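Side-chain contacts in post-proline cleaving enzyme (Rickettsia typhi, PDB 4HVT), which probably acts as a serine-type oligopeptidase that cuts short peptides on the carboxyl side of proline: residues M53-Q58 with F701-L706; G486-I491 with H605-E610; I533-A538 with T609-P614. One frame throughout, in Å; residues are numbered along the deposited sequence.

Interaction 1: residues M53-Q58 with F701-L706; sequences MQEYKQ and FFANAL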
loop_
_atom_site.group_PDB
_atom_site.type_symbol
_atom_site.label_atom_id
_atom_site.label_comp_id
_atom_site.label_asym_id
_atom_site.label_seq_id
_atom_site.Cartn_x
_atom_site.Cartn_y
_atom_site.Cartn_z
ATOM N N MET A 53 6.082 23.871 -20.882
ATOM C CA MET A 53 4.668 23.790 -21.245
ATOM C C MET A 53 3.943 24.917 -20.553
ATOM O O MET A 53 4.259 25.255 -19.427
ATOM C CB MET A 53 4.095 22.431 -20.810
ATOM C CG MET A 53 4.705 21.294 -21.624
ATOM S SD MET A 53 4.169 19.659 -21.070
ATOM C CE MET A 53 5.019 18.558 -22.209
ATOM N N GLN A 54 2.977 25.497 -21.248
ATOM C CA GLN A 54 2.232 26.623 -20.724
ATOM C C GLN A 54 1.577 26.282 -19.397
ATOM O O GLN A 54 1.405 27.153 -18.534
ATOM C CB GLN A 54 1.173 27.147 -21.753
ATOM N N GLU A 55 1.238 24.997 -19.197
ATOM C CA GLU A 55 0.457 24.612 -18.017
ATOM C C GLU A 55 1.302 24.484 -16.755
ATOM O O GLU A 55 0.752 24.422 -15.665
ATOM C CB GLU A 55 -0.283 23.300 -18.270
ATOM C CG GLU A 55 -1.351 23.346 -19.362
ATOM C CD GLU A 55 -0.831 23.168 -20.788
ATOM O OE1 GLU A 55 0.352 22.949 -21.010
ATOM O OE2 GLU A 55 -1.631 23.376 -21.731
ATOM N N TYR A 56 2.625 24.428 -16.894
ATOM C CA TYR A 56 3.506 24.086 -15.759
ATOM C C TYR A 56 3.396 25.065 -14.563
ATOM O O TYR A 56 3.244 24.638 -13.388
ATOM C CB TYR A 56 4.952 24.009 -16.232
ATOM C CG TYR A 56 5.911 23.614 -15.172
ATOM C CD1 TYR A 56 6.152 22.271 -14.925
ATOM C CD2 TYR A 56 6.561 24.562 -14.371
ATOM C CE1 TYR A 56 7.012 21.870 -13.933
ATOM C CE2 TYR A 56 7.439 24.144 -13.360
ATOM C CZ TYR A 56 7.638 22.807 -13.151
ATOM O OH TYR A 56 8.515 22.339 -12.191
ATOM N N LYS A 57 3.474 26.375 -14.851
ATOM C CA LYS A 57 3.442 27.373 -13.788
ATOM C C LYS A 57 2.209 27.211 -12.945
ATOM O O LYS A 57 2.282 27.280 -11.725
ATOM C CB LYS A 57 3.462 28.808 -14.359
ATOM N N GLN A 58 1.049 27.026 -13.589
ATOM C CA GLN A 58 -0.236 26.947 -12.878
ATOM C C GLN A 58 -0.370 25.641 -12.055
ATOM O O GLN A 58 -0.721 25.651 -10.866
ATOM C CB GLN A 58 -1.383 27.036 -13.884
ATOM C CG GLN A 58 -2.773 27.159 -13.278
ATOM C CD GLN A 58 -2.929 28.258 -12.228
ATOM O OE1 GLN A 58 -2.329 29.341 -12.311
ATOM N NE2 GLN A 58 -3.786 28.002 -11.253
ATOM N N PHE A 701 2.182 16.980 -17.391
ATOM C CA PHE A 701 2.162 16.063 -18.536
ATOM C C PHE A 701 0.701 15.836 -19.016
ATOM O O PHE A 701 0.401 15.906 -20.200
ATOM C CB PHE A 701 2.893 14.731 -18.190
ATOM C CG PHE A 701 2.594 13.610 -19.130
ATOM C CD1 PHE A 701 3.211 13.538 -20.387
ATOM C CD2 PHE A 701 1.703 12.634 -18.789
ATOM C CE1 PHE A 701 2.930 12.478 -21.229
ATOM C CE2 PHE A 701 1.398 11.601 -19.646
ATOM C CZ PHE A 701 2.004 11.536 -20.870
ATOM N N PHE A 702 -0.200 15.533 -18.100
ATOM C CA PHE A 702 -1.562 15.182 -18.483
ATOM C C PHE A 702 -2.319 16.387 -18.905
ATOM O O PHE A 702 -3.123 16.320 -19.829
ATOM C CB PHE A 702 -2.277 14.453 -17.335
ATOM C CG PHE A 702 -1.997 12.970 -17.310
ATOM C CD1 PHE A 702 -2.376 12.188 -18.380
ATOM C CD2 PHE A 702 -1.473 12.350 -16.151
ATOM C CE1 PHE A 702 -2.170 10.817 -18.385
ATOM C CE2 PHE A 702 -1.278 10.993 -16.146
ATOM C CZ PHE A 702 -1.617 10.227 -17.274
ATOM N N ALA A 703 -2.093 17.499 -18.212
ATOM C CA ALA A 703 -2.835 18.724 -18.522
ATOM C C ALA A 703 -2.463 19.160 -19.931
ATOM O O ALA A 703 -3.341 19.565 -20.736
ATOM C CB ALA A 703 -2.500 19.804 -17.544
ATOM N N ASN A 704 -1.186 19.059 -20.257
ATOM C CA ASN A 704 -0.718 19.466 -21.572
ATOM C C ASN A 704 -1.140 18.485 -22.684
ATOM O O ASN A 704 -1.550 18.927 -23.782
ATOM C CB ASN A 704 0.794 19.626 -21.528
ATOM C CG ASN A 704 1.385 20.034 -22.846
ATOM O OD1 ASN A 704 1.459 21.269 -23.204
ATOM N ND2 ASN A 704 1.812 19.050 -23.605
ATOM N N ALA A 705 -1.047 17.186 -22.403
ATOM C CA ALA A 705 -1.426 16.141 -23.355
ATOM C C ALA A 705 -2.925 16.100 -23.677
ATOM O O ALA A 705 -3.314 15.860 -24.855
ATOM C CB ALA A 705 -0.935 14.759 -22.883
ATOM N N LEU A 706 -3.765 16.404 -22.688
ATOM C CA LEU A 706 -5.196 16.169 -22.816
ATOM C C LEU A 706 -5.944 17.457 -22.887
ATOM O O LEU A 706 -7.175 17.440 -22.851
ATOM C CB LEU A 706 -5.689 15.316 -21.627
ATOM C CG LEU A 706 -4.939 13.991 -21.412
ATOM C CD1 LEU A 706 -5.415 13.254 -20.156
ATOM C CD2 LEU A 706 -5.016 13.055 -22.613
#
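Glu-55 and Asn-704 bring the two backbones nearest, their CA atoms 6.4 Å apart, where a type I beta turn from Met-53 to Tyr-56 leads into helix 56-67 and lies against the last turns of helix 688-706. The turn is closed by its own bond from Tyr-56 N to Met-53 O, and it presents Met-53 and Glu-55 to the same residue of the helix. Met-53 runs fully extended beyond CG (chi2 175°, chi3 179°), which lays its thioether across the Asn-704 side chain at about a right angle, SD 3.3 Å from CG of Asn-704. Glu-55 meets the same side chain roughly at right angles to Met-53's approach. Its chain bends at chi2 (83°), bringing the carboxylate beside the CB of Asn-704, at 3.4 Å from OE1 of Glu-55, with the carboxylate and amide planes steeply inclined at 75°. Lower on the Glu-55 chain, CG rests 4.1 Å from the CB of Ala-703. The turn between N-terminal helices 34-51 and 56-67 thus packs on the C-terminal helix 688-706. Tyr-56 extends this to Ile-696 and Thr-700, while Phe-701 and Phe-702 pack that helix on strands 640-646 and 585-589 of the eight-stranded alpha/beta-hydrolase sheet.

Interaction 2: residues G486-I491 with H605-E610; sequences GGFQVI and HSWVTE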
loop_
_atom_site.group_PDB
_atom_site.type_symbol
_atom_site.label_atom_id
_atom_site.label_comp_id
_atom_site.label_asym_id
_atom_site.label_seq_id
_atom_site.Cartn_x
_atom_site.Cartn_y
_atom_site.Cartn_z
ATOM N N GLY A 486 -5.714 -3.600 -10.289
ATOM C CA GLY A 486 -6.043 -4.920 -10.820
ATOM C C GLY A 486 -5.036 -6.039 -10.581
ATOM O O GLY A 486 -4.561 -6.728 -11.505
ATOM N N GLY A 487 -4.714 -6.258 -9.324
ATOM C CA GLY A 487 -3.809 -7.352 -8.951
ATOM C C GLY A 487 -3.852 -7.604 -7.463
ATOM O O GLY A 487 -4.268 -6.756 -6.698
ATOM N N PHE A 488 -3.371 -8.785 -7.079
ATOM C CA PHE A 488 -3.002 -9.086 -5.693
ATOM C C PHE A 488 -4.182 -9.031 -4.745
ATOM O O PHE A 488 -3.972 -8.930 -3.532
ATOM C CB PHE A 488 -1.800 -8.244 -5.221
ATOM C CG PHE A 488 -0.542 -8.469 -6.053
ATOM C CD1 PHE A 488 0.214 -9.595 -5.896
ATOM C CD2 PHE A 488 -0.167 -7.583 -7.053
ATOM C CE1 PHE A 488 1.346 -9.803 -6.618
ATOM C CE2 PHE A 488 0.941 -7.809 -7.804
ATOM C CZ PHE A 488 1.719 -8.925 -7.573
ATOM N N GLN A 489 -5.400 -9.145 -5.271
ATOM C CA GLN A 489 -6.616 -9.076 -4.428
ATOM C C GLN A 489 -6.701 -7.738 -3.719
ATOM O O GLN A 489 -7.403 -7.565 -2.684
ATOM C CB GLN A 489 -6.700 -10.272 -3.443
ATOM C CG GLN A 489 -8.129 -10.619 -3.082
ATOM C CD GLN A 489 -8.302 -11.781 -2.129
ATOM O OE1 GLN A 489 -7.521 -12.718 -2.180
ATOM N NE2 GLN A 489 -9.343 -11.728 -1.251
ATOM N N VAL A 490 -6.064 -6.720 -4.279
ATOM C CA VAL A 490 -6.143 -5.375 -3.708
ATOM C C VAL A 490 -7.508 -4.723 -3.992
ATOM O O VAL A 490 -7.959 -4.657 -5.137
ATOM C CB VAL A 490 -5.046 -4.469 -4.226
ATOM C CG1 VAL A 490 -5.378 -3.000 -3.919
ATOM C CG2 VAL A 490 -3.688 -4.963 -3.733
ATOM N N ILE A 491 -8.160 -4.223 -2.940
ATOM C CA ILE A 491 -9.431 -3.494 -3.107
ATOM C C ILE A 491 -9.111 -2.049 -3.428
ATOM O O ILE A 491 -8.522 -1.373 -2.592
ATOM C CB ILE A 491 -10.290 -3.535 -1.810
ATOM C CG1 ILE A 491 -10.611 -5.002 -1.431
ATOM C CG2 ILE A 491 -11.540 -2.692 -1.983
ATOM C CD1 ILE A 491 -11.219 -5.182 -0.046
ATOM N N HIS A 605 10.995 -12.771 -7.718
ATOM C CA HIS A 605 10.617 -14.114 -7.337
ATOM C C HIS A 605 9.334 -14.132 -6.501
ATOM O O HIS A 605 8.607 -15.136 -6.495
ATOM C CB HIS A 605 11.779 -14.758 -6.575
ATOM C CG HIS A 605 12.800 -15.331 -7.479
ATOM N ND1 HIS A 605 13.756 -14.579 -8.130
ATOM C CD2 HIS A 605 12.976 -16.605 -7.897
ATOM C CE1 HIS A 605 14.496 -15.373 -8.888
ATOM N NE2 HIS A 605 14.033 -16.599 -8.782
ATOM N N SER A 606 9.022 -13.041 -5.824
ATOM C CA SER A 606 7.836 -13.087 -4.953
ATOM C C SER A 606 6.496 -13.198 -5.689
ATOM O O SER A 606 5.509 -13.597 -5.123
ATOM C CB SER A 606 7.919 -11.989 -3.936
ATOM O OG SER A 606 7.753 -10.816 -4.515
ATOM N N TRP A 607 6.465 -12.871 -6.968
ATOM C CA TRP A 607 5.222 -12.786 -7.721
ATOM C C TRP A 607 4.996 -13.851 -8.782
ATOM O O TRP A 607 4.099 -13.697 -9.609
ATOM C CB TRP A 607 5.106 -11.406 -8.349
ATOM C CG TRP A 607 5.372 -10.290 -7.357
ATOM C CD1 TRP A 607 4.738 -10.094 -6.142
ATOM C CD2 TRP A 607 6.354 -9.232 -7.480
ATOM N NE1 TRP A 607 5.258 -8.989 -5.532
ATOM C CE2 TRP A 607 6.277 -8.479 -6.291
ATOM C CE3 TRP A 607 7.310 -8.878 -8.465
ATOM C CZ2 TRP A 607 7.075 -7.381 -6.050
ATOM C CZ3 TRP A 607 8.158 -7.788 -8.226
ATOM C CH2 TRP A 607 8.001 -7.022 -6.990
ATOM N N VAL A 608 5.723 -14.950 -8.708
ATOM C CA VAL A 608 5.519 -16.006 -9.645
ATOM C C VAL A 608 4.073 -16.522 -9.632
ATOM O O VAL A 608 3.536 -16.928 -10.648
ATOM C CB VAL A 608 6.531 -17.146 -9.394
ATOM C CG1 VAL A 608 6.154 -18.318 -10.266
ATOM C CG2 VAL A 608 7.942 -16.653 -9.722
ATOM N N THR A 609 3.429 -16.565 -8.456
ATOM C CA THR A 609 2.049 -17.038 -8.381
ATOM C C THR A 609 1.055 -16.008 -8.863
ATOM O O THR A 609 -0.116 -16.357 -9.087
ATOM C CB THR A 609 1.695 -17.507 -6.937
ATOM O OG1 THR A 609 1.939 -16.427 -6.023
ATOM C CG2 THR A 609 2.486 -18.721 -6.563
ATOM N N GLU A 610 1.473 -14.748 -9.028
ATOM C CA GLU A 610 0.621 -13.713 -9.582
ATOM C C GLU A 610 0.670 -13.714 -11.118
ATOM O O GLU A 610 -0.344 -13.505 -11.737
ATOM C CB GLU A 610 0.941 -12.316 -9.037
ATOM C CG GLU A 610 -0.047 -11.257 -9.478
ATOM C CD GLU A 610 -1.431 -11.337 -8.871
ATOM O OE1 GLU A 610 -1.618 -12.239 -8.007
ATOM O OE2 GLU A 610 -2.324 -10.493 -9.267
#
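Trp-607, at the N-cap position of helix 608-611, is the first residue of 605-610 to meet the loop 486-491. Its five-membered ring receives the edge of the Phe-488 ring in an offset edge-to-face pair, with centroids 5.1 Å apart and planes at 68°; the closest atoms are CD1 of Trp-607 and CE1 of Phe-488, at 3.4 Å. One helical turn on, Glu-610 lies over a face of the same phenylalanine. With CG anti to the backbone N (chi1 -173°) and a bend at chi2 (71°), its chain sets CG 3.7 Å from the Phe-488 ring centroid, a CH-pi contact, and lays the carboxylate nearly parallel to the ring, 17° between planes. Its end reaches the type I' turn from Gly-487 to Val-490: Phe-488 N donates to Glu-610 OE2 at 3.0 Å, approaching from above the carboxylate plane. Here the hydrolase domain meets the propeller, near but not touching the putative Ser-His-Asp triad: Phe-266 packs on both rings, and Tyr-267, with His-527, bonds Glu-610 OE1. Glu-610 thus offers an aliphatic CG to the ring face and OE2 to both the Phe-488 N-H and the Arg-535 salt bridge, which would probably favour a charged carboxylate.

Interaction 3: residues I533-A538 with T609-P614; sequences IKRQTA and TEYGDP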
loop_
_atom_site.group_PDB
_atom_site.type_symbol
_atom_site.label_atom_id
_atom_site.label_comp_id
_atom_site.label_asym_id
_atom_site.label_seq_id
_atom_site.Cartn_x
_atom_site.Cartn_y
_atom_site.Cartn_z
ATOM N N ILE A 533 -2.048 -16.771 -15.755
ATOM C CA ILE A 533 -2.249 -16.783 -17.208
ATOM C C ILE A 533 -3.625 -16.213 -17.584
ATOM O O ILE A 533 -3.920 -16.121 -18.748
ATOM C CB ILE A 533 -2.106 -18.195 -17.834
ATOM C CG1 ILE A 533 -3.083 -19.234 -17.279
ATOM C CG2 ILE A 533 -0.699 -18.748 -17.658
ATOM C CD1 ILE A 533 -3.024 -20.598 -17.995
ATOM N N LYS A 534 -4.468 -15.904 -16.584
ATOM C CA LYS A 534 -5.753 -15.250 -16.852
ATOM C C LYS A 534 -5.634 -13.735 -16.801
ATOM O O LYS A 534 -6.642 -13.028 -16.823
ATOM C CB LYS A 534 -6.797 -15.704 -15.848
ATOM C CG LYS A 534 -7.169 -17.155 -15.932
ATOM C CD LYS A 534 -8.097 -17.561 -14.805
ATOM C CE LYS A 534 -8.427 -19.026 -14.921
ATOM N NZ LYS A 534 -9.663 -19.273 -14.134
ATOM N N ARG A 535 -4.414 -13.221 -16.804
ATOM C CA ARG A 535 -4.256 -11.761 -16.651
ATOM C C ARG A 535 -5.000 -10.940 -17.706
ATOM O O ARG A 535 -5.449 -9.806 -17.426
ATOM C CB ARG A 535 -2.780 -11.315 -16.641
ATOM C CG ARG A 535 -2.260 -10.863 -15.270
ATOM C CD ARG A 535 -2.978 -9.611 -14.787
ATOM N NE ARG A 535 -2.300 -8.967 -13.649
ATOM C CZ ARG A 535 -2.394 -9.384 -12.385
ATOM N NH1 ARG A 535 -3.134 -10.423 -12.068
ATOM N NH2 ARG A 535 -1.702 -8.749 -11.459
ATOM N N GLN A 536 -5.097 -11.479 -18.919
ATOM C CA GLN A 536 -5.838 -10.749 -19.954
ATOM C C GLN A 536 -7.256 -10.346 -19.570
ATOM O O GLN A 536 -7.790 -9.352 -20.115
ATOM C CB GLN A 536 -5.825 -11.560 -21.257
ATOM C CG GLN A 536 -6.424 -10.822 -22.420
ATOM C CD GLN A 536 -5.558 -9.636 -22.873
ATOM O OE1 GLN A 536 -4.353 -9.721 -22.947
ATOM N NE2 GLN A 536 -6.195 -8.510 -23.167
ATOM N N THR A 537 -7.870 -11.054 -18.618
ATOM C CA THR A 537 -9.180 -10.707 -18.126
ATOM C C THR A 537 -9.156 -9.293 -17.458
ATOM O O THR A 537 -10.037 -8.469 -17.728
ATOM C CB THR A 537 -9.716 -11.812 -17.189
ATOM O OG1 THR A 537 -10.019 -12.976 -17.953
ATOM C CG2 THR A 537 -10.990 -11.354 -16.416
ATOM N N ALA A 538 -8.132 -8.997 -16.675
ATOM C CA ALA A 538 -7.997 -7.677 -16.062
ATOM C C ALA A 538 -7.931 -6.608 -17.141
ATOM O O ALA A 538 -8.597 -5.578 -17.058
ATOM C CB ALA A 538 -6.752 -7.604 -15.172
ATOM N N THR A 609 3.429 -16.565 -8.456
ATOM C CA THR A 609 2.049 -17.038 -8.381
ATOM C C THR A 609 1.055 -16.008 -8.863
ATOM O O THR A 609 -0.116 -16.357 -9.087
ATOM C CB THR A 609 1.695 -17.507 -6.937
ATOM O OG1 THR A 609 1.939 -16.427 -6.023
ATOM C CG2 THR A 609 2.486 -18.721 -6.563
ATOM N N GLU A 610 1.473 -14.748 -9.028
ATOM C CA GLU A 610 0.621 -13.713 -9.582
ATOM C C GLU A 610 0.670 -13.714 -11.118
ATOM O O GLU A 610 -0.344 -13.505 -11.737
ATOM C CB GLU A 610 0.941 -12.316 -9.037
ATOM C CG GLU A 610 -0.047 -11.257 -9.478
ATOM C CD GLU A 610 -1.431 -11.337 -8.871
ATOM O OE1 GLU A 610 -1.618 -12.239 -8.007
ATOM O OE2 GLU A 610 -2.324 -10.493 -9.267
ATOM N N TYR A 611 1.842 -13.892 -11.703
ATOM C CA TYR A 611 1.996 -13.673 -13.135
ATOM C C TYR A 611 2.256 -14.948 -13.942
ATOM O O TYR A 611 2.115 -14.946 -15.153
ATOM C CB TYR A 611 3.136 -12.691 -13.374
ATOM C CG TYR A 611 2.930 -11.316 -12.752
ATOM C CD1 TYR A 611 1.900 -10.449 -13.177
ATOM C CD2 TYR A 611 3.783 -10.871 -11.765
ATOM C CE1 TYR A 611 1.708 -9.207 -12.574
ATOM C CE2 TYR A 611 3.601 -9.630 -11.170
ATOM C CZ TYR A 611 2.580 -8.800 -11.603
ATOM O OH TYR A 611 2.427 -7.577 -10.982
ATOM N N GLY A 612 2.528 -16.038 -13.254
ATOM C CA GLY A 612 3.041 -17.268 -13.921
ATOM C C GLY A 612 4.544 -17.204 -14.036
ATOM O O GLY A 612 5.139 -16.130 -13.954
ATOM N N ASP A 613 5.154 -18.376 -14.230
ATOM C CA ASP A 613 6.588 -18.550 -14.328
ATOM C C ASP A 613 7.070 -18.489 -15.799
ATOM O O ASP A 613 6.819 -19.401 -16.550
ATOM C CB ASP A 613 6.971 -19.869 -13.688
ATOM C CG ASP A 613 8.425 -20.020 -13.517
ATOM O OD1 ASP A 613 9.223 -19.273 -14.131
ATOM O OD2 ASP A 613 8.812 -20.890 -12.736
ATOM N N PRO A 614 7.770 -17.418 -16.181
ATOM C CA PRO A 614 8.307 -17.379 -17.569
ATOM C C PRO A 614 9.242 -18.511 -17.992
ATOM O O PRO A 614 9.547 -18.607 -19.210
ATOM C CB PRO A 614 9.043 -16.019 -17.635
ATOM C CG PRO A 614 8.922 -15.346 -16.301
ATOM C CD PRO A 614 8.243 -16.288 -15.344
#
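Arg-535 and Glu-610 form a buried salt bridge within the alpha/beta-hydrolase domain, between the residues leading into helix 536-551 and the short helix 608-611. The guanidinium approaches end-on, and NH1 and NH2 both donate to the single oxygen OE2 of Glu-610, each at 2.9 Å. OE2 sits within 5° of the guanidinium plane, but the carboxylate is turned 74° against that plane, so the two nitrogens use the oxygen differently: NH2 takes its anti lone pair, whereas NH1 comes from above the carboxylate plane. CD1 of Tyr-611 sits over one face of the guanidinium and its CE1 is 3.6 Å from Arg-535 NH2, but the planes are steeply inclined (71°), so the groups are not stacked. The arginine reaches this place through an unusual chi1 of -108° and a bend at chi2. In the next shell, Arg-535 NH1 also donates to Ala-530 O and NH2 to OD1 of Asn-567, bonds that would restrain rotation of the guanidinium. The other Glu-610 oxygen, OE1, is held by Tyr-267 and His-527. Asn-567 follows the putative nucleophile Ser-566 in a GxSxG elbow pattern, which places the contact beside the probable active site. On the second segment, Gly-612 has a positive phi of 87°, ending the helical run just after Tyr-611. The tyrosine hydroxyl OH is hydrogen-bonded to OD1 of Asn-567, the same oxygen that accepts from Arg-535 NH2.

From the N terminus, residues 53-58 open the widest loop, closed by interaction 1 only when helix 688-706 is reached near the chain's end; the whole propeller and nearly all of the hydrolase domain lie between. Interactions 2 and 3 are nested inside it. Interaction 2 leaves from the loop after strand 480-483; interaction 3 begins inside its loop, at the residues entering helix 536-551, and ends on the same stretch, 605-614, so both are tied to the short helix 608-611. These two share Thr-609 and Glu-610 and touch, with centres about 9 Å apart. Interaction 1 stands apart, its centre about 34 Å from that of interaction 2, joining the N-terminal helical region to the C-terminal helix.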